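PDB 6YHH: beta-N-acetylglucosaminidase-like protein Glycoside hydrolase family 20 from Flavobacterium johnsoniae, which probably hydrolyses beta-linked N-acetylglucosamine units of chitin-derived oligosaccharides as a family 20 beta-N-acetylglucosaminidase (chitobiase) in bacterial chitin metabolism. Local coordinates for residues Y208-I213 against C303-G308; E297-V302 against A309-G314; A564-A569 against F593-A598. All coordinates share one frame; numbering follows the deposited sequence.

Contact 1: Y208-I213 against C303-G308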
loop_
_atom_site.group_PDB
_atom_site.type_symbol
_atom_site.label_atom_id
_atom_site.label_comp_id
_atom_site.label_asym_id
_atom_site.label_seq_id
_atom_site.Cartn_x
_atom_site.Cartn_y
_atom_site.Cartn_z
ATOM N N TYR A 208 15.138 10.051 -1.583
ATOM C CA TYR A 208 14.920 9.573 -2.946
ATOM C C TYR A 208 16.247 9.550 -3.698
ATOM O O TYR A 208 17.021 10.524 -3.650
ATOM C CB TYR A 208 14.034 10.457 -3.712
ATOM C CG TYR A 208 12.704 10.729 -2.993
ATOM C CD1 TYR A 208 11.714 9.771 -2.962
ATOM C CD2 TYR A 208 12.461 11.958 -2.396
ATOM C CE1 TYR A 208 10.518 10.032 -2.269
ATOM C CE2 TYR A 208 11.253 12.231 -1.769
ATOM C CZ TYR A 208 10.288 11.271 -1.760
ATOM O OH TYR A 208 9.082 11.578 -1.104
ATOM N N THR A 209 16.526 8.424 -4.349
ATOM C CA THR A 209 17.720 8.398 -5.200
ATOM C C THR A 209 17.503 9.266 -6.419
ATOM O O THR A 209 16.401 9.567 -6.815
ATOM C CB THR A 209 18.129 6.981 -5.637
ATOM O OG1 THR A 209 17.186 6.480 -6.618
ATOM C CG2 THR A 209 18.223 6.051 -4.511
ATOM N N GLN A 210 18.594 9.613 -7.101
ATOM C CA GLN A 210 18.501 10.398 -8.377
ATOM C C GLN A 210 17.696 9.634 -9.428
ATOM O O GLN A 210 16.904 10.196 -10.137
ATOM C CB GLN A 210 19.896 10.822 -8.895
ATOM C CG GLN A 210 20.619 11.651 -7.845
ATOM C CD GLN A 210 21.837 12.362 -8.373
ATOM O OE1 GLN A 210 22.283 12.098 -9.491
ATOM N NE2 GLN A 210 22.329 13.326 -7.611
ATOM N N GLU A 211 17.916 8.296 -9.502
ATOM C CA GLU A 211 17.247 7.500 -10.480
ATOM C C GLU A 211 15.730 7.462 -10.104
ATOM O O GLU A 211 14.905 7.546 -11.011
ATOM C CB GLU A 211 17.768 6.087 -10.540
ATOM C CG GLU A 211 16.922 5.170 -11.422
ATOM C CD GLU A 211 17.339 3.680 -11.230
ATOM O OE1 GLU A 211 16.688 3.013 -10.340
ATOM O OE2 GLU A 211 18.285 3.314 -11.971
ATOM N N GLU A 212 15.421 7.341 -8.801
ATOM C CA GLU A 212 14.027 7.391 -8.393
ATOM C C GLU A 212 13.381 8.701 -8.777
ATOM O O GLU A 212 12.270 8.729 -9.310
ATOM C CB GLU A 212 13.899 7.113 -6.881
ATOM C CG GLU A 212 14.102 5.644 -6.515
ATOM C CD GLU A 212 14.310 5.419 -5.026
ATOM O OE1 GLU A 212 14.442 6.428 -4.288
ATOM O OE2 GLU A 212 14.366 4.249 -4.602
ATOM N N ILE A 213 14.083 9.793 -8.566
ATOM C CA ILE A 213 13.551 11.095 -8.943
ATOM C C ILE A 213 13.306 11.145 -10.457
ATOM O O ILE A 213 12.258 11.588 -10.907
ATOM C CB ILE A 213 14.504 12.198 -8.470
ATOM C CG1 ILE A 213 14.506 12.317 -6.961
ATOM C CG2 ILE A 213 14.215 13.528 -9.134
ATOM C CD1 ILE A 213 15.583 13.187 -6.376
ATOM N N CYS A 303 19.234 20.450 -10.412
ATOM C CA CYS A 303 18.365 20.997 -11.466
ATOM C C CYS A 303 18.227 20.061 -12.682
ATOM O O CYS A 303 17.176 19.984 -13.237
ATOM C CB CYS A 303 18.783 22.376 -11.919
ATOM S SG CYS A 303 18.580 23.650 -10.684
ATOM N N PRO A 304 19.301 19.336 -13.083
ATOM C CA PRO A 304 19.186 18.415 -14.191
ATOM C C PRO A 304 18.236 17.266 -13.987
ATOM O O PRO A 304 17.790 16.650 -14.967
ATOM C CB PRO A 304 20.641 17.896 -14.390
ATOM C CG PRO A 304 21.412 19.073 -13.974
ATOM C CD PRO A 304 20.722 19.484 -12.697
ATOM N N LEU A 305 17.888 16.993 -12.731
ATOM C CA LEU A 305 16.953 15.913 -12.405
ATOM C C LEU A 305 15.511 16.297 -12.713
ATOM O O LEU A 305 14.666 15.398 -12.926
ATOM C CB LEU A 305 17.113 15.513 -10.925
ATOM C CG LEU A 305 18.501 15.184 -10.402
ATOM C CD1 LEU A 305 18.403 14.809 -8.931
ATOM C CD2 LEU A 305 19.041 14.031 -11.232
ATOM N N PHE A 306 15.229 17.583 -12.716
ATOM C CA PHE A 306 13.877 18.097 -12.837
ATOM C C PHE A 306 13.750 18.937 -14.131
ATOM O O PHE A 306 14.150 20.096 -14.163
ATOM C CB PHE A 306 13.583 18.941 -11.619
ATOM C CG PHE A 306 13.485 18.155 -10.351
ATOM C CD1 PHE A 306 12.336 17.380 -10.114
ATOM C CD2 PHE A 306 14.516 18.133 -9.440
ATOM C CE1 PHE A 306 12.262 16.654 -8.924
ATOM C CE2 PHE A 306 14.450 17.375 -8.302
ATOM C CZ PHE A 306 13.307 16.631 -8.069
ATOM N N PRO A 307 13.155 18.378 -15.176
ATOM C CA PRO A 307 13.130 19.095 -16.445
ATOM C C PRO A 307 12.151 20.268 -16.519
ATOM O O PRO A 307 12.240 21.071 -17.446
ATOM C CB PRO A 307 12.711 18.019 -17.442
ATOM C CG PRO A 307 11.868 17.064 -16.623
ATOM C CD PRO A 307 12.570 17.029 -15.277
ATOM N N GLY A 308 11.207 20.353 -15.560
ATOM C CA GLY A 308 10.251 21.402 -15.487
ATOM C C GLY A 308 10.930 22.748 -15.372
ATOM O O GLY A 308 12.029 22.857 -14.862
#

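Contact 2: E297-V302 against A309-G314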
loop_
_atom_site.group_PDB
_atom_site.type_symbol
_atom_site.label_atom_id
_atom_site.label_comp_id
_atom_site.label_asym_id
_atom_site.label_seq_id
_atom_site.Cartn_x
_atom_site.Cartn_y
_atom_site.Cartn_z
ATOM N N GLU A 297 26.530 24.652 -6.443
ATOM C CA GLU A 297 26.877 23.251 -6.689
ATOM C C GLU A 297 25.696 22.291 -6.569
ATOM O O GLU A 297 25.571 21.339 -7.338
ATOM C CB GLU A 297 27.966 22.873 -5.745
ATOM C CG GLU A 297 29.322 23.510 -6.040
ATOM C CD GLU A 297 30.390 23.175 -5.032
ATOM O OE1 GLU A 297 30.151 22.366 -4.101
ATOM O OE2 GLU A 297 31.521 23.728 -5.129
ATOM N N LEU A 298 24.895 22.536 -5.565
ATOM C CA LEU A 298 23.624 21.802 -5.418
ATOM C C LEU A 298 22.683 21.958 -6.551
ATOM O O LEU A 298 22.141 20.969 -7.016
ATOM C CB LEU A 298 22.960 22.146 -4.091
ATOM C CG LEU A 298 23.744 21.541 -2.938
ATOM C CD1 LEU A 298 23.194 22.103 -1.659
ATOM C CD2 LEU A 298 23.634 20.027 -2.872
ATOM N N PHE A 299 22.483 23.169 -7.055
ATOM C CA PHE A 299 21.656 23.351 -8.239
ATOM C C PHE A 299 22.293 22.674 -9.441
ATOM O O PHE A 299 21.629 22.097 -10.252
ATOM C CB PHE A 299 21.426 24.829 -8.519
ATOM C CG PHE A 299 20.625 25.535 -7.473
ATOM C CD1 PHE A 299 19.447 24.993 -6.976
ATOM C CD2 PHE A 299 21.037 26.780 -6.985
ATOM C CE1 PHE A 299 18.725 25.635 -6.001
ATOM C CE2 PHE A 299 20.310 27.439 -5.993
ATOM C CZ PHE A 299 19.159 26.868 -5.484
ATOM N N ASP A 300 23.609 22.743 -9.569
ATOM C CA ASP A 300 24.230 22.062 -10.680
ATOM C C ASP A 300 23.955 20.560 -10.705
ATOM O O ASP A 300 23.848 19.968 -11.780
ATOM C CB ASP A 300 25.757 22.213 -10.624
ATOM C CG ASP A 300 26.274 23.545 -11.057
ATOM O OD1 ASP A 300 25.552 24.315 -11.642
ATOM O OD2 ASP A 300 27.523 23.779 -10.739
ATOM N N GLU A 301 23.848 19.966 -9.526
ATOM C CA GLU A 301 23.540 18.535 -9.382
ATOM C C GLU A 301 22.049 18.185 -9.458
ATOM O O GLU A 301 21.673 17.185 -10.081
ATOM C CB GLU A 301 24.158 18.032 -8.129
ATOM C CG GLU A 301 24.150 16.531 -8.066
ATOM C CD GLU A 301 24.823 15.939 -6.855
ATOM O OE1 GLU A 301 25.092 16.584 -5.825
ATOM O OE2 GLU A 301 24.963 14.692 -7.019
ATOM N N VAL A 302 21.231 19.042 -8.879
ATOM C CA VAL A 302 19.824 18.775 -8.715
ATOM C C VAL A 302 18.933 19.280 -9.855
ATOM O O VAL A 302 18.006 18.598 -10.293
ATOM C CB VAL A 302 19.339 19.362 -7.396
ATOM C CG1 VAL A 302 17.816 19.124 -7.265
ATOM C CG2 VAL A 302 19.964 18.708 -6.188
ATOM N N ALA A 309 10.256 23.773 -15.856
ATOM C CA ALA A 309 10.873 25.087 -15.916
ATOM C C ALA A 309 10.949 25.889 -14.666
ATOM O O ALA A 309 11.498 27.012 -14.689
ATOM C CB ALA A 309 10.163 25.899 -16.997
ATOM N N TYR A 310 10.356 25.390 -13.541
ATOM C CA TYR A 310 10.219 26.142 -12.297
ATOM C C TYR A 310 10.997 25.445 -11.178
ATOM O O TYR A 310 10.947 24.217 -11.022
ATOM C CB TYR A 310 8.743 26.275 -11.881
ATOM C CG TYR A 310 7.945 26.791 -13.038
ATOM C CD1 TYR A 310 7.965 28.112 -13.304
ATOM C CD2 TYR A 310 7.391 25.946 -13.926
ATOM C CE1 TYR A 310 7.311 28.611 -14.428
ATOM C CE2 TYR A 310 6.750 26.393 -15.050
ATOM C CZ TYR A 310 6.713 27.752 -15.280
ATOM O OH TYR A 310 6.085 28.247 -16.438
ATOM N N PHE A 311 11.691 26.242 -10.393
ATOM C CA PHE A 311 12.451 25.746 -9.259
ATOM C C PHE A 311 12.086 26.586 -8.043
ATOM O O PHE A 311 12.259 27.814 -8.053
ATOM C CB PHE A 311 13.995 25.705 -9.487
ATOM C CG PHE A 311 14.683 24.795 -8.553
ATOM C CD1 PHE A 311 14.824 25.107 -7.198
ATOM C CD2 PHE A 311 15.135 23.579 -9.042
ATOM C CE1 PHE A 311 15.468 24.150 -6.346
ATOM C CE2 PHE A 311 15.727 22.631 -8.195
ATOM C CZ PHE A 311 15.838 22.900 -6.852
ATOM N N HIS A 312 11.568 25.935 -7.003
ATOM C CA HIS A 312 11.112 26.596 -5.770
ATOM C C HIS A 312 12.282 26.632 -4.798
ATOM O O HIS A 312 12.812 25.609 -4.409
ATOM C CB HIS A 312 9.867 25.849 -5.263
ATOM C CG HIS A 312 8.936 26.626 -4.386
ATOM N ND1 HIS A 312 9.307 27.298 -3.226
ATOM C CD2 HIS A 312 7.582 26.705 -4.443
ATOM C CE1 HIS A 312 8.222 27.777 -2.648
ATOM N NE2 HIS A 312 7.170 27.442 -3.374
ATOM N N ILE A 313 12.637 27.830 -4.307
ATOM C CA ILE A 313 13.698 28.017 -3.339
ATOM C C ILE A 313 13.158 28.296 -1.966
ATOM O O ILE A 313 13.824 28.681 -1.041
ATOM C CB ILE A 313 14.736 29.077 -3.820
ATOM C CG1 ILE A 313 14.084 30.427 -4.170
ATOM C CG2 ILE A 313 15.557 28.513 -4.985
ATOM C CD1 ILE A 313 13.346 31.124 -3.121
ATOM N N GLY A 314 11.843 28.088 -1.791
ATOM C CA GLY A 314 11.303 28.292 -0.458
ATOM C C GLY A 314 11.286 29.719 0.051
ATOM O O GLY A 314 10.683 30.606 -0.584
#

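Contact 3: A564-A569 against F593-A598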
loop_
_atom_site.group_PDB
_atom_site.type_symbol
_atom_site.label_atom_id
_atom_site.label_comp_id
_atom_site.label_asym_id
_atom_site.label_seq_id
_atom_site.Cartn_x
_atom_site.Cartn_y
_atom_site.Cartn_z
ATOM N N ALA A 564 -17.017 14.404 9.639
ATOM C CA ALA A 564 -17.396 13.051 10.066
ATOM C C ALA A 564 -18.833 12.723 9.621
ATOM O O ALA A 564 -19.742 13.523 9.874
ATOM C CB ALA A 564 -17.312 13.017 11.592
ATOM N N LYS A 565 -19.051 11.548 9.019
ATOM C CA LYS A 565 -20.322 11.389 8.262
ATOM C C LYS A 565 -21.527 11.393 9.138
ATOM O O LYS A 565 -22.567 11.933 8.753
ATOM C CB LYS A 565 -20.297 10.193 7.373
ATOM C CG LYS A 565 -20.281 8.862 7.924
ATOM C CD LYS A 565 -20.292 7.757 6.801
ATOM N N ASP A 566 -21.434 10.786 10.327
ATOM C CA ASP A 566 -22.674 10.759 11.158
ATOM C C ASP A 566 -22.961 12.103 11.799
ATOM O O ASP A 566 -24.088 12.454 12.022
ATOM C CB ASP A 566 -22.608 9.681 12.218
ATOM C CG ASP A 566 -22.842 8.311 11.686
ATOM O OD1 ASP A 566 -23.098 8.071 10.435
ATOM O OD2 ASP A 566 -22.803 7.340 12.527
ATOM N N SER A 567 -21.895 12.885 12.112
ATOM C CA SER A 567 -22.068 14.263 12.555
ATOM C C SER A 567 -22.847 15.059 11.512
ATOM O O SER A 567 -23.758 15.790 11.865
ATOM C CB SER A 567 -20.759 14.960 12.818
ATOM O OG SER A 567 -20.086 14.238 13.875
ATOM N N LEU A 568 -22.437 14.973 10.247
ATOM C CA LEU A 568 -23.140 15.761 9.214
ATOM C C LEU A 568 -24.603 15.310 9.126
ATOM O O LEU A 568 -25.500 16.159 8.978
ATOM C CB LEU A 568 -22.461 15.571 7.878
ATOM C CG LEU A 568 -21.080 16.218 7.709
ATOM C CD1 LEU A 568 -20.490 15.866 6.328
ATOM C CD2 LEU A 568 -21.096 17.658 8.016
ATOM N N ALA A 569 -24.834 14.011 9.211
ATOM C CA ALA A 569 -26.215 13.518 9.216
ATOM C C ALA A 569 -27.036 13.944 10.377
ATOM O O ALA A 569 -28.215 14.243 10.242
ATOM C CB ALA A 569 -26.258 12.014 9.006
ATOM N N PHE A 593 -29.255 9.162 19.075
ATOM C CA PHE A 593 -29.014 8.939 20.498
ATOM C C PHE A 593 -29.004 7.469 20.864
ATOM O O PHE A 593 -28.113 6.994 21.620
ATOM C CB PHE A 593 -30.071 9.663 21.344
ATOM C CG PHE A 593 -30.117 11.139 21.128
ATOM C CD1 PHE A 593 -28.942 11.887 20.909
ATOM C CD2 PHE A 593 -31.296 11.826 21.253
ATOM C CE1 PHE A 593 -29.002 13.246 20.690
ATOM C CE2 PHE A 593 -31.345 13.190 21.041
ATOM C CZ PHE A 593 -30.213 13.889 20.771
ATOM N N ASN A 594 -29.956 6.683 20.354
ATOM C CA ASN A 594 -29.940 5.267 20.624
ATOM C C ASN A 594 -28.651 4.628 20.028
ATOM O O ASN A 594 -28.011 3.744 20.659
ATOM C CB ASN A 594 -31.171 4.599 20.063
ATOM C CG ASN A 594 -32.399 4.951 20.833
ATOM O OD1 ASN A 594 -33.464 5.299 20.257
ATOM N ND2 ASN A 594 -32.307 4.864 22.061
ATOM N N LYS A 595 -28.237 5.078 18.858
ATOM C CA LYS A 595 -27.035 4.556 18.249
ATOM C C LYS A 595 -25.800 4.844 19.104
ATOM O O LYS A 595 -24.965 3.908 19.332
ATOM C CB LYS A 595 -26.805 5.179 16.846
ATOM C CG LYS A 595 -25.564 4.618 16.184
ATOM C CD LYS A 595 -25.355 5.145 14.765
ATOM C CE LYS A 595 -24.159 4.431 14.108
ATOM N NZ LYS A 595 -24.076 4.831 12.669
ATOM N N TRP A 596 -25.668 6.073 19.588
ATOM C CA TRP A 596 -24.482 6.437 20.383
ATOM C C TRP A 596 -24.404 5.715 21.719
ATOM O O TRP A 596 -23.332 5.441 22.274
ATOM C CB TRP A 596 -24.396 7.924 20.512
ATOM C CG TRP A 596 -24.255 8.575 19.120
ATOM C CD1 TRP A 596 -23.635 8.082 17.986
ATOM C CD2 TRP A 596 -24.699 9.882 18.775
ATOM N NE1 TRP A 596 -23.710 8.999 16.961
ATOM C CE2 TRP A 596 -24.328 10.119 17.431
ATOM C CE3 TRP A 596 -25.304 10.888 19.477
ATOM C CZ2 TRP A 596 -24.622 11.333 16.779
ATOM C CZ3 TRP A 596 -25.608 12.055 18.849
ATOM C CH2 TRP A 596 -25.261 12.266 17.499
ATOM N N ILE A 597 -25.586 5.494 22.332
ATOM C CA ILE A 597 -25.645 4.656 23.538
ATOM C C ILE A 597 -25.095 3.279 23.236
ATOM O O ILE A 597 -24.298 2.722 24.009
ATOM C CB ILE A 597 -27.068 4.660 24.061
ATOM C CG1 ILE A 597 -27.400 6.053 24.608
ATOM C CG2 ILE A 597 -27.229 3.563 25.107
ATOM C CD1 ILE A 597 -28.894 6.279 24.842
ATOM N N ALA A 598 -25.493 2.693 22.106
ATOM C CA ALA A 598 -25.011 1.385 21.759
ATOM C C ALA A 598 -23.499 1.397 21.462
ATOM O O ALA A 598 -22.753 0.427 21.780
ATOM C CB ALA A 598 -25.809 0.788 20.592
HETATM O O HOH W 1 -21.950 7.267 15.092
#

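Contact 1: Y208-I213 against C303-G308
The phenyl ring of F306 takes the CG2 methyl of I213 obliquely at its outer end: CG2 lies 3.4 Å from CZ. W180 and L182 of strand 177-184, I227 and P229 of strand 226-230, and V217 also touch this side chain, so a flat, wholly apolar residue suits the seam between barrel strands and helix. The setting is the TIM barrel of the catalytic domain. Here helix 210-222 opens against the 3-10 turn that follows helix 289-302. With CG1 of I213 turned beside its backbone N (chi1 -69°), CG2 is left to face the second segment, and it also packs on L305 CB at 3.9 Å. L305 divides its fork: CD1 meets both I213 CD1 and, at 4.0 Å, Q210 CG, while CD2 lies by Q210 CB. Q210 thus offers its aliphatic part to the leucine and sends its amide nitrogen to E191 O. T209, the N-cap residue just before the helix, forms a capping box with E212, and its hydroxyl also bonds E211 of the second subunit. Within the box E212 N donates to T209 OG1 at 2.9 Å, and T209 N reaches E212 OE1 at 2.9 Å from above the carboxylate plane.

Contact 2: E297-V302 against A309-G314
F299 is the first residue of the helical segment to meet the strand, and it does so with a ring edge. Its CE1 lies 3.6 Å from F311 CE1, and CD1 sits over one face of the F311 ring, toward the rim. The result is a T-shaped pair, with centroids 5.3 Å apart and planes at 81°, in which the hydrogen-bearing edge of one phenyl meets the pi cloud of the other. At the far end of the same ring, F299 CZ touches I313 CG2 at 4.0 Å, and M355 and L356 of helix 341-358 also pack against the phenylalanine. D300 and E301, acidic residues that suit the partly exposed side of the helix, bond instead to K358 and H359 and to the backbone of K193, respectively. V302, the last residue of the helix, brings CG1 to the edge of the F311 ring, 4.2 Å from CE2; a compact branched side chain suits this place beside the ring. F311 reaches both partners because its CG stands anti to the backbone N (chi1 -160°). H312 instead stacks on H179, and its ND1 accepts G314 N in the ring plane at 3.0 Å. The alternation is that of a TIM-barrel strand, F311 facing the helical layer and H312 the interior, on the strand that leads toward E317, the predicted proton donor.

Contact 3: A564-A569 against F593-A598
Charge pairing carries the direct contact. K595 NZ donates to D566 OD2 at 2.8 Å, a salt bridge that meets the carboxylate on its syn side, 20° out of plane. The lysine chain is fully stretched, with CG anti to the backbone N (chi1 -179°) and the torsions beyond it near 180°, and it comes up to the aspartate at about a right angle. Such reach is needed, since the D566 CA and K595 CA atoms lie 10.4 Å apart. The second interaction passes through water. One molecule donates to D566 OD2 at 2.7 Å and accepts a weak bond from W596 NE1 at 3.1 Å, lying at the edge of the indole in its plane. OD2 therefore serves both the ammonium and the water, and the indole N-H gains a polar partner although the residue is buried. The two segments belong to consecutive helices, 565-579 and 583-607, of the largely helical C-terminal region. D566 stands in the first turn of its helix, where a negative charge probably also interacts favourably with the helix dipole. Further packing of W596 comes from outside the two segments: its ring meets F570 edge-to-face, and its side chain touches V531 and S627. S567 turns away from the second helix, and its hydroxyl bonds S663 OG.

Contacts 1 and 2 are neighbours in the catalytic barrel, their centres 10 Å apart, and their segments alternate along the chain, C303-G308 being the connection between the two segments of contact 2. They also touch: Q210 NE2 probably bonds E301 OE2 at 3.0 Å, and C303 SG packs on F311 CD2 at 3.8 Å, so helix 210-222, helix 289-302 and strand 310-312 form one continuous patch. Neither contact includes the predicted proton donor E317, although strand 310-312 runs toward it in sequence. Contact 3 is remote, across the centre of the chain, with its nearest atoms about 28 Å from contact 1 and about 30 Å from contact 2.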